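Long-range contacts in bifunctional GH43-CE protein (Bacteroides eggerthii, PDB 6MLY), which probably acts on arabinoxylan, pairing a family 43 glycoside hydrolase, likely a beta-xylosidase, with a putative carbohydrate esterase domain in a single chain: residues F363-T374 with S399-Q407; S45-P53 with P482-A490. All coordinates share one frame; numbering follows the deposited sequence.

Contact 1 of 2, residues F363-T374 with S399-Q407; sequences FTQAKNILTQRT and SLFQRKYGQ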
loop_
_atom_site.group_PDB
_atom_site.type_symbol
_atom_site.label_atom_id
_atom_site.label_comp_id
_atom_site.label_asym_id
_atom_site.label_seq_id
_atom_site.Cartn_x
_atom_site.Cartn_y
_atom_site.Cartn_z
ATOM N N PHE A 363 4.401 -5.477 16.841
ATOM C CA PHE A 363 3.493 -6.189 15.952
ATOM C C PHE A 363 4.194 -7.427 15.364
ATOM O O PHE A 363 3.563 -8.475 15.213
ATOM C CB PHE A 363 2.974 -5.253 14.857
ATOM C CG PHE A 363 1.992 -5.878 13.896
ATOM C CD1 PHE A 363 1.005 -6.745 14.344
ATOM C CD2 PHE A 363 2.039 -5.578 12.542
ATOM C CE1 PHE A 363 0.097 -7.303 13.459
ATOM C CE2 PHE A 363 1.133 -6.143 11.656
ATOM C CZ PHE A 363 0.162 -7.002 12.117
ATOM N N THR A 364 5.497 -7.313 15.065
ATOM C CA THR A 364 6.232 -8.351 14.325
ATOM C C THR A 364 6.717 -9.463 15.269
ATOM O O THR A 364 7.265 -10.474 14.802
ATOM C CB THR A 364 7.392 -7.760 13.509
ATOM O OG1 THR A 364 8.475 -7.437 14.385
ATOM C CG2 THR A 364 6.979 -6.546 12.704
ATOM N N GLN A 365 6.514 -9.281 16.582
ATOM C CA GLN A 365 6.773 -10.331 17.577
ATOM C C GLN A 365 5.455 -10.995 18.011
ATOM O O GLN A 365 5.447 -11.806 18.944
ATOM C CB GLN A 365 7.529 -9.758 18.781
ATOM C CG GLN A 365 8.905 -9.195 18.442
ATOM C CD GLN A 365 9.813 -10.207 17.782
ATOM O OE1 GLN A 365 10.301 -9.992 16.676
ATOM N NE2 GLN A 365 10.038 -11.328 18.452
ATOM N N ALA A 366 4.348 -10.674 17.325
ATOM C CA ALA A 366 3.049 -11.289 17.604
ATOM C C ALA A 366 2.969 -12.668 16.932
ATOM O O ALA A 366 3.512 -12.890 15.834
ATOM C CB ALA A 366 1.929 -10.386 17.148
ATOM N N LYS A 367 2.278 -13.588 17.613
ATOM C CA LYS A 367 2.050 -14.934 17.126
ATOM C C LYS A 367 0.677 -15.004 16.453
ATOM O O LYS A 367 -0.184 -14.157 16.684
ATOM C CB LYS A 367 2.145 -15.932 18.284
ATOM C CG LYS A 367 3.507 -16.005 18.962
ATOM C CD LYS A 367 3.593 -17.057 20.047
ATOM C CE LYS A 367 3.700 -18.472 19.514
ATOM N NZ LYS A 367 5.038 -18.752 18.945
ATOM N N ASN A 368 0.511 -16.020 15.602
ATOM C CA ASN A 368 -0.759 -16.386 14.979
ATOM C C ASN A 368 -1.244 -15.258 14.058
ATOM O O ASN A 368 -2.443 -14.997 13.962
ATOM C CB ASN A 368 -1.796 -16.804 16.027
ATOM C CG ASN A 368 -1.354 -18.022 16.814
ATOM O OD1 ASN A 368 -0.219 -18.089 17.277
ATOM N ND2 ASN A 368 -2.237 -18.998 16.964
ATOM N N ILE A 369 -0.298 -14.617 13.362
ATOM C CA ILE A 369 -0.611 -13.761 12.226
ATOM C C ILE A 369 -0.751 -14.673 10.996
ATOM O O ILE A 369 0.214 -15.336 10.599
ATOM C CB ILE A 369 0.457 -12.661 12.042
ATOM C CG1 ILE A 369 0.595 -11.784 13.291
ATOM C CG2 ILE A 369 0.165 -11.822 10.803
ATOM C CD1 ILE A 369 1.624 -10.682 13.163
ATOM N N LEU A 370 -1.964 -14.699 10.423
ATOM C CA LEU A 370 -2.367 -15.595 9.326
ATOM C C LEU A 370 -2.293 -14.832 7.998
ATOM O O LEU A 370 -2.740 -13.698 7.935
ATOM C CB LEU A 370 -3.796 -16.067 9.614
ATOM C CG LEU A 370 -4.341 -17.157 8.695
ATOM C CD1 LEU A 370 -3.609 -18.475 8.912
ATOM C CD2 LEU A 370 -5.838 -17.335 8.895
ATOM N N THR A 371 -1.743 -15.453 6.944
ATOM C CA THR A 371 -1.378 -14.699 5.735
ATOM C C THR A 371 -1.633 -15.474 4.435
ATOM O O THR A 371 -1.552 -16.697 4.393
ATOM C CB THR A 371 0.105 -14.310 5.757
ATOM O OG1 THR A 371 0.853 -15.469 5.393
ATOM C CG2 THR A 371 0.564 -13.783 7.098
ATOM N N GLN A 372 -1.929 -14.708 3.379
ATOM C CA GLN A 372 -1.824 -15.110 1.982
ATOM C C GLN A 372 -0.945 -14.079 1.259
ATOM O O GLN A 372 -0.624 -13.038 1.820
ATOM C CB GLN A 372 -3.198 -15.193 1.319
ATOM C CG GLN A 372 -4.143 -16.183 1.982
ATOM C CD GLN A 372 -5.321 -16.547 1.109
ATOM O OE1 GLN A 372 -5.289 -16.404 -0.112
ATOM N NE2 GLN A 372 -6.371 -17.053 1.731
ATOM N N ARG A 373 -0.560 -14.378 0.015
ATOM C CA ARG A 373 0.273 -13.478 -0.793
ATOM C C ARG A 373 -0.591 -12.298 -1.268
ATOM O O ARG A 373 -1.818 -12.391 -1.297
ATOM C CB ARG A 373 0.899 -14.240 -1.971
ATOM C CG ARG A 373 1.902 -15.316 -1.575
ATOM C CD ARG A 373 2.387 -16.139 -2.760
ATOM N NE ARG A 373 3.389 -17.142 -2.402
ATOM C CZ ARG A 373 3.120 -18.366 -1.950
ATOM N NH1 ARG A 373 1.888 -18.839 -1.993
ATOM N NH2 ARG A 373 4.085 -19.114 -1.444
ATOM N N THR A 374 0.055 -11.178 -1.601
ATOM C CA THR A 374 -0.563 -10.151 -2.422
ATOM C C THR A 374 -0.323 -10.515 -3.886
ATOM O O THR A 374 0.634 -11.218 -4.194
ATOM C CB THR A 374 -0.019 -8.754 -2.103
ATOM O OG1 THR A 374 1.404 -8.780 -2.197
ATOM C CG2 THR A 374 -0.435 -8.261 -0.734
ATOM N N SER A 399 -3.880 -6.518 7.869
ATOM C CA SER A 399 -2.599 -5.838 7.646
ATOM C C SER A 399 -2.047 -6.153 6.251
ATOM O O SER A 399 -2.211 -7.259 5.753
ATOM C CB SER A 399 -1.594 -6.201 8.710
ATOM O OG SER A 399 -0.280 -5.809 8.326
ATOM N N LEU A 400 -1.420 -5.145 5.634
ATOM C CA LEU A 400 -0.431 -5.342 4.590
ATOM C C LEU A 400 0.927 -5.412 5.290
ATOM O O LEU A 400 1.377 -4.420 5.863
ATOM C CB LEU A 400 -0.496 -4.195 3.576
ATOM C CG LEU A 400 -1.842 -4.025 2.874
ATOM C CD1 LEU A 400 -1.855 -2.790 1.987
ATOM C CD2 LEU A 400 -2.203 -5.258 2.064
ATOM N N PHE A 401 1.544 -6.603 5.253
ATOM C CA PHE A 401 2.495 -7.017 6.277
ATOM C C PHE A 401 3.910 -7.178 5.706
ATOM O O PHE A 401 4.156 -8.028 4.851
ATOM C CB PHE A 401 2.013 -8.314 6.930
ATOM C CG PHE A 401 2.910 -8.829 8.025
ATOM C CD1 PHE A 401 2.817 -8.322 9.313
ATOM C CD2 PHE A 401 3.846 -9.821 7.768
ATOM C CE1 PHE A 401 3.645 -8.792 10.320
ATOM C CE2 PHE A 401 4.672 -10.295 8.776
ATOM C CZ PHE A 401 4.569 -9.782 10.049
ATOM N N GLN A 402 4.821 -6.328 6.196
ATOM C CA GLN A 402 6.260 -6.596 6.218
ATOM C C GLN A 402 6.886 -5.796 7.375
ATOM O O GLN A 402 6.244 -5.616 8.406
ATOM C CB GLN A 402 6.902 -6.315 4.858
ATOM C CG GLN A 402 8.137 -7.175 4.612
ATOM C CD GLN A 402 8.908 -6.747 3.391
ATOM O OE1 GLN A 402 8.361 -6.654 2.297
ATOM N NE2 GLN A 402 10.192 -6.493 3.568
ATOM N N ARG A 403 8.141 -5.349 7.225
ATOM C CA ARG A 403 8.814 -4.544 8.235
ATOM C C ARG A 403 8.133 -3.177 8.289
ATOM O O ARG A 403 7.765 -2.706 9.358
ATOM C CB ARG A 403 10.301 -4.380 7.907
ATOM C CG ARG A 403 11.057 -3.460 8.855
ATOM C CD ARG A 403 12.396 -3.042 8.277
ATOM N NE ARG A 403 13.282 -2.471 9.284
ATOM C CZ ARG A 403 14.169 -3.160 10.000
ATOM N NH1 ARG A 403 14.334 -4.458 9.792
ATOM N NH2 ARG A 403 14.891 -2.546 10.919
ATOM N N LYS A 404 7.996 -2.570 7.106
ATOM C CA LYS A 404 7.237 -1.358 6.887
ATOM C C LYS A 404 5.794 -1.744 6.555
ATOM O O LYS A 404 5.404 -1.768 5.389
ATOM C CB LYS A 404 7.896 -0.542 5.773
ATOM C CG LYS A 404 9.336 -0.150 6.068
ATOM C CD LYS A 404 9.840 1.004 5.239
ATOM C CE LYS A 404 11.205 1.481 5.686
ATOM N NZ LYS A 404 11.734 2.525 4.778
ATOM N N TYR A 405 5.020 -2.033 7.608
ATOM C CA TYR A 405 3.676 -2.610 7.508
ATOM C C TYR A 405 2.621 -1.504 7.568
ATOM O O TYR A 405 2.950 -0.346 7.805
ATOM C CB TYR A 405 3.431 -3.616 8.638
ATOM C CG TYR A 405 3.657 -3.078 10.029
ATOM C CD1 TYR A 405 4.842 -3.329 10.702
ATOM C CD2 TYR A 405 2.695 -2.321 10.680
ATOM C CE1 TYR A 405 5.067 -2.842 11.979
ATOM C CE2 TYR A 405 2.903 -1.828 11.959
ATOM C CZ TYR A 405 4.095 -2.090 12.613
ATOM O OH TYR A 405 4.328 -1.619 13.873
ATOM N N GLY A 406 1.358 -1.901 7.369
ATOM C CA GLY A 406 0.191 -1.052 7.578
ATOM C C GLY A 406 -0.966 -1.849 8.154
ATOM O O GLY A 406 -1.344 -2.863 7.593
ATOM N N GLN A 407 -1.525 -1.370 9.274
ATOM C CA GLN A 407 -2.613 -2.039 9.994
ATOM C C GLN A 407 -3.928 -1.291 9.766
ATOM O O GLN A 407 -3.931 -0.154 9.315
ATOM C CB GLN A 407 -2.310 -2.099 11.492
ATOM C CG GLN A 407 -1.108 -2.972 11.827
ATOM C CD GLN A 407 -0.729 -2.911 13.287
ATOM O OE1 GLN A 407 -0.484 -1.839 13.845
ATOM N NE2 GLN A 407 -0.653 -4.078 13.911
#
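Phe-363 and Tyr-405 meet through their rings while their CA atoms stay 9.2 Å apart, and no backbone bonds join residues 363-374 to 399-407. The Phe-363 ring is the hub. With its CG anti to the backbone N (chi1 -178°), it leaves the type I turn of Phe-363 to Ala-366 and enters an aromatic cluster. Its CD2 edge stands over the middle of the Tyr-405 face, an edge-to-face pair with centroids 5.1 Å apart and planes at 70°. Phe-401 makes an offset edge-to-face pair with Phe-363, directing its own edge toward that ring's face; Phe-401 CD1 lies 3.6 Å from Phe-363 CE2. Both segments belong to the concanavalin A-like beta sandwich, where strand 488-491 runs between strands 370-373 and 395-401 in one sheet, so these two strands are not paired with each other. Gln-407 reaches Phe-363 from the opposite direction on an extended chain: its CG lies over the ring face, 4.3 Å from the centroid, with the amide nitrogen above the same ring. That NE2 is also hydrogen-bonded outside the two segments, so an amide suits a place that is half aromatic, half polar. Ile-369 brings its slender CD1 to within 4.0 Å of Phe-401 CE1, crossing it at about a right angle. Farther along, Thr-374 CG2 approaches Leu-400 CD2 at 4.5 Å, while Thr-374 OG1 bonds to the carbonyl of Tyr-487.

Contact 2 of 2, residues S45-P53 with P482-A490; sequences SSTTMHMSP and PHFMGYRFA
Met-485 points its thioether into the turn formed by Thr-48, Met-49, His-50 and Met-51, and the CA atoms of Thr-48 and Met-485 are 7.5 Å apart. The turn is type II', closed by Met-51 N to Thr-48 O at 3.1 Å; Met-49 occupies its second position, with positive phi, where glycine is common. Met-485 has CG opposite the backbone N (chi1 -171°) and runs straight to SD, then bends at the last torsion (chi3 -66°). This bend lays its methyl over one face of the His-50 imidazole, although the modelled spacing is doubtfully short. The same methyl touches Met-51 CG at 3.6 Å. The edge of the His-50 ring faces the carbonyl of His-483, with CE1 3.7 Å from His-483 O, while ND1 is paired with Gly-92 N, which helps to fix the ring's rotation. Tyr-91 stacks on His-483 and meets His-50 edge-to-face. Met-49, extended beyond CG, sets its methyl over the Phe-484 face, 4.2 Å from the centroid, as a CH-pi contact, and its sulfur lies obliquely beside the ring, a Met-aromatic contact. Met-51 is instead bent at chi2 and chi3, and slides past the extended Arg-488 so that CE comes 3.5 Å from Arg-488 CD and lies over the guanidinium face. Arg-488 NE gives Met-485 SD a weak hydrogen bond of 3.5 Å. The side chain of Phe-484 lies about 9 Å from that of Asp-143, predicted to tune the catalytic acid's pKa. Flexible, polarisable methionines can fit closely against imidazole, phenyl and guanidinium faces, so these two segments probably hold together mainly by dispersion, while backbone bonding of Ser-52 with Trp-334 joins the sheet.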
loop_
_atom_site.group_PDB
_atom_site.type_symbol
_atom_site.label_atom_id
_atom_site.label_comp_id
_atom_site.label_asym_id
_atom_site.label_seq_id
_atom_site.Cartn_x
_atom_site.Cartn_y
_atom_site.Cartn_z
ATOM N N SER A 45 8.825 -26.386 -6.537
ATOM C CA SER A 45 9.055 -25.975 -5.150
ATOM C C SER A 45 9.395 -24.480 -5.130
ATOM O O SER A 45 9.533 -23.849 -6.177
ATOM C CB SER A 45 10.135 -26.816 -4.503
ATOM O OG SER A 45 11.403 -26.546 -5.078
ATOM N N SER A 46 9.528 -23.918 -3.927
ATOM C CA SER A 46 9.517 -22.463 -3.761
ATOM C C SER A 46 10.056 -22.071 -2.380
ATOM O O SER A 46 10.189 -22.913 -1.492
ATOM C CB SER A 46 8.122 -21.949 -3.973
ATOM O OG SER A 46 8.143 -20.597 -4.384
ATOM N N THR A 47 10.371 -20.782 -2.224
ATOM C CA THR A 47 10.848 -20.212 -0.960
ATOM C C THR A 47 9.754 -19.326 -0.345
ATOM O O THR A 47 9.156 -18.487 -1.034
ATOM C CB THR A 47 12.145 -19.419 -1.165
ATOM O OG1 THR A 47 13.153 -20.274 -1.705
ATOM C CG2 THR A 47 12.672 -18.816 0.117
ATOM N N THR A 48 9.488 -19.553 0.952
ATOM C CA THR A 48 8.655 -18.692 1.797
ATOM C C THR A 48 9.381 -18.348 3.106
ATOM O O THR A 48 8.783 -17.732 3.990
ATOM C CB THR A 48 7.313 -19.354 2.127
ATOM O OG1 THR A 48 7.576 -20.544 2.875
ATOM C CG2 THR A 48 6.501 -19.660 0.889
ATOM N N MET A 49 10.656 -18.743 3.216
ATOM C CA MET A 49 11.535 -18.365 4.319
ATOM C C MET A 49 10.872 -18.715 5.659
ATOM O O MET A 49 10.726 -19.896 5.991
ATOM C CB MET A 49 11.867 -16.868 4.243
ATOM C CG MET A 49 12.772 -16.517 3.080
ATOM S SD MET A 49 12.611 -14.792 2.560
ATOM C CE MET A 49 13.456 -14.860 0.981
ATOM N N HIS A 50 10.403 -17.685 6.378
ATOM C CA HIS A 50 10.045 -17.778 7.793
ATOM C C HIS A 50 8.564 -18.134 7.975
ATOM O O HIS A 50 8.088 -18.163 9.103
ATOM C CB HIS A 50 10.381 -16.465 8.510
ATOM C CG HIS A 50 9.741 -15.278 7.875
ATOM N ND1 HIS A 50 10.441 -14.420 7.059
ATOM C CD2 HIS A 50 8.465 -14.845 7.880
ATOM C CE1 HIS A 50 9.634 -13.491 6.606
ATOM N NE2 HIS A 50 8.413 -13.726 7.097
ATOM N N MET A 51 7.849 -18.405 6.876
ATOM C CA MET A 51 6.446 -18.807 6.942
ATOM C C MET A 51 6.333 -20.279 7.364
ATOM O O MET A 51 7.248 -21.073 7.173
ATOM C CB MET A 51 5.743 -18.625 5.593
ATOM C CG MET A 51 5.814 -17.215 5.043
ATOM S SD MET A 51 5.253 -15.927 6.198
ATOM C CE MET A 51 3.479 -16.061 5.995
ATOM N N SER A 52 5.165 -20.615 7.918
ATOM C CA SER A 52 4.816 -21.939 8.388
ATOM C C SER A 52 3.390 -22.256 7.935
ATOM O O SER A 52 2.462 -21.550 8.331
ATOM C CB SER A 52 4.954 -22.007 9.890
ATOM O OG SER A 52 4.245 -23.114 10.431
ATOM N N PRO A 53 3.205 -23.304 7.113
ATOM C CA PRO A 53 4.221 -24.255 6.680
ATOM C C PRO A 53 5.223 -23.707 5.650
ATOM O O PRO A 53 5.064 -22.571 5.166
ATOM C CB PRO A 53 3.404 -25.397 6.055
ATOM C CG PRO A 53 2.190 -24.709 5.509
ATOM C CD PRO A 53 1.892 -23.646 6.545
ATOM N N PRO A 482 15.401 -7.254 6.105
ATOM C CA PRO A 482 14.213 -8.100 6.095
ATOM C C PRO A 482 12.955 -7.305 5.750
ATOM O O PRO A 482 13.013 -6.078 5.700
ATOM C CB PRO A 482 14.118 -8.679 7.520
ATOM C CG PRO A 482 15.093 -7.872 8.335
ATOM C CD PRO A 482 16.153 -7.450 7.345
ATOM N N HIS A 483 11.815 -7.984 5.527
ATOM C CA HIS A 483 11.625 -9.416 5.720
ATOM C C HIS A 483 12.029 -10.234 4.480
ATOM O O HIS A 483 11.872 -11.461 4.486
ATOM C CB HIS A 483 10.161 -9.711 6.099
ATOM C CG HIS A 483 9.668 -9.010 7.325
ATOM N ND1 HIS A 483 10.507 -8.624 8.357
ATOM C CD2 HIS A 483 8.421 -8.653 7.707
ATOM C CE1 HIS A 483 9.796 -8.041 9.307
ATOM N NE2 HIS A 483 8.513 -8.047 8.933
ATOM N N PHE A 484 12.513 -9.572 3.419
ATOM C CA PHE A 484 13.028 -10.249 2.200
ATOM C C PHE A 484 11.902 -11.043 1.515
ATOM O O PHE A 484 12.154 -12.037 0.823
ATOM C CB PHE A 484 14.203 -11.172 2.548
ATOM C CG PHE A 484 15.216 -11.412 1.453
ATOM C CD1 PHE A 484 16.453 -11.959 1.766
ATOM C CD2 PHE A 484 14.958 -11.099 0.124
ATOM C CE1 PHE A 484 17.399 -12.197 0.781
ATOM C CE2 PHE A 484 15.908 -11.330 -0.859
ATOM C CZ PHE A 484 17.126 -11.878 -0.529
ATOM N N MET A 485 10.664 -10.576 1.703
ATOM C CA MET A 485 9.470 -11.261 1.255
ATOM C C MET A 485 8.492 -10.221 0.702
ATOM O O MET A 485 8.619 -9.031 0.992
ATOM C CB MET A 485 8.829 -12.012 2.424
ATOM C CG MET A 485 7.703 -12.943 2.025
ATOM S SD MET A 485 6.896 -13.668 3.466
ATOM C CE MET A 485 8.228 -14.681 4.103
ATOM N N GLY A 486 7.546 -10.684 -0.121
ATOM C CA GLY A 486 6.454 -9.863 -0.611
ATOM C C GLY A 486 5.545 -9.436 0.525
ATOM O O GLY A 486 5.535 -10.051 1.602
ATOM N N TYR A 487 4.796 -8.357 0.292
ATOM C CA TYR A 487 3.768 -7.923 1.221
ATOM C C TYR A 487 2.649 -8.967 1.206
ATOM O O TYR A 487 2.186 -9.371 0.145
ATOM C CB TYR A 487 3.260 -6.520 0.870
ATOM C CG TYR A 487 4.078 -5.406 1.470
ATOM C CD1 TYR A 487 5.417 -5.256 1.155
ATOM C CD2 TYR A 487 3.520 -4.504 2.360
ATOM C CE1 TYR A 487 6.183 -4.244 1.706
ATOM C CE2 TYR A 487 4.270 -3.479 2.916
ATOM C CZ TYR A 487 5.608 -3.350 2.590
ATOM O OH TYR A 487 6.353 -2.347 3.139
ATOM N N ARG A 488 2.248 -9.401 2.401
ATOM C CA ARG A 488 1.173 -10.355 2.569
ATOM C C ARG A 488 -0.013 -9.673 3.267
ATOM O O ARG A 488 0.169 -8.789 4.106
ATOM C CB ARG A 488 1.682 -11.558 3.369
ATOM C CG ARG A 488 2.634 -12.468 2.606
ATOM C CD ARG A 488 3.043 -13.675 3.435
ATOM N NE ARG A 488 3.666 -14.734 2.644
ATOM C CZ ARG A 488 3.037 -15.809 2.172
ATOM N NH1 ARG A 488 1.774 -16.041 2.488
ATOM N NH2 ARG A 488 3.678 -16.653 1.381
ATOM N N PHE A 489 -1.224 -10.089 2.886
ATOM C CA PHE A 489 -2.412 -9.879 3.690
ATOM C C PHE A 489 -2.239 -10.666 4.992
ATOM O O PHE A 489 -1.629 -11.728 4.992
ATOM C CB PHE A 489 -3.669 -10.294 2.920
ATOM C CG PHE A 489 -3.949 -9.451 1.704
ATOM C CD1 PHE A 489 -4.273 -8.110 1.833
ATOM C CD2 PHE A 489 -3.887 -9.990 0.430
ATOM C CE1 PHE A 489 -4.526 -7.329 0.715
ATOM C CE2 PHE A 489 -4.140 -9.209 -0.687
ATOM C CZ PHE A 489 -4.453 -7.879 -0.544
ATOM N N ALA A 490 -2.765 -10.126 6.094
ATOM C CA ALA A 490 -2.504 -10.660 7.425
ATOM C C ALA A 490 -3.719 -10.444 8.336
ATOM O O ALA A 490 -4.106 -9.297 8.586
ATOM C CB ALA A 490 -1.268 -10.001 7.989
#

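Overall arrangement
Both contacts are buried and reach one antiparallel sheet, in which strand 488-491 lies between 370-373 and 395-401, and strand 51-52, from the family 43 glycosidase region, makes an outermost strand. Contact 1 stays inside the beta sandwich and is carried by aromatic rings; contact 2 joins two domains and is carried by methionine thioethers against mixed aromatic and cationic partners. Along the chain the first is nested within the loop closed by the second. They also touch: the Tyr-487 hydroxyl probably links them through a hydrogen bond with Lys-404 O. Only contact 2 has a side chain, Phe-484, in the neighbourhood of a predicted catalytic-site residue; contact 1 lies away from such sites.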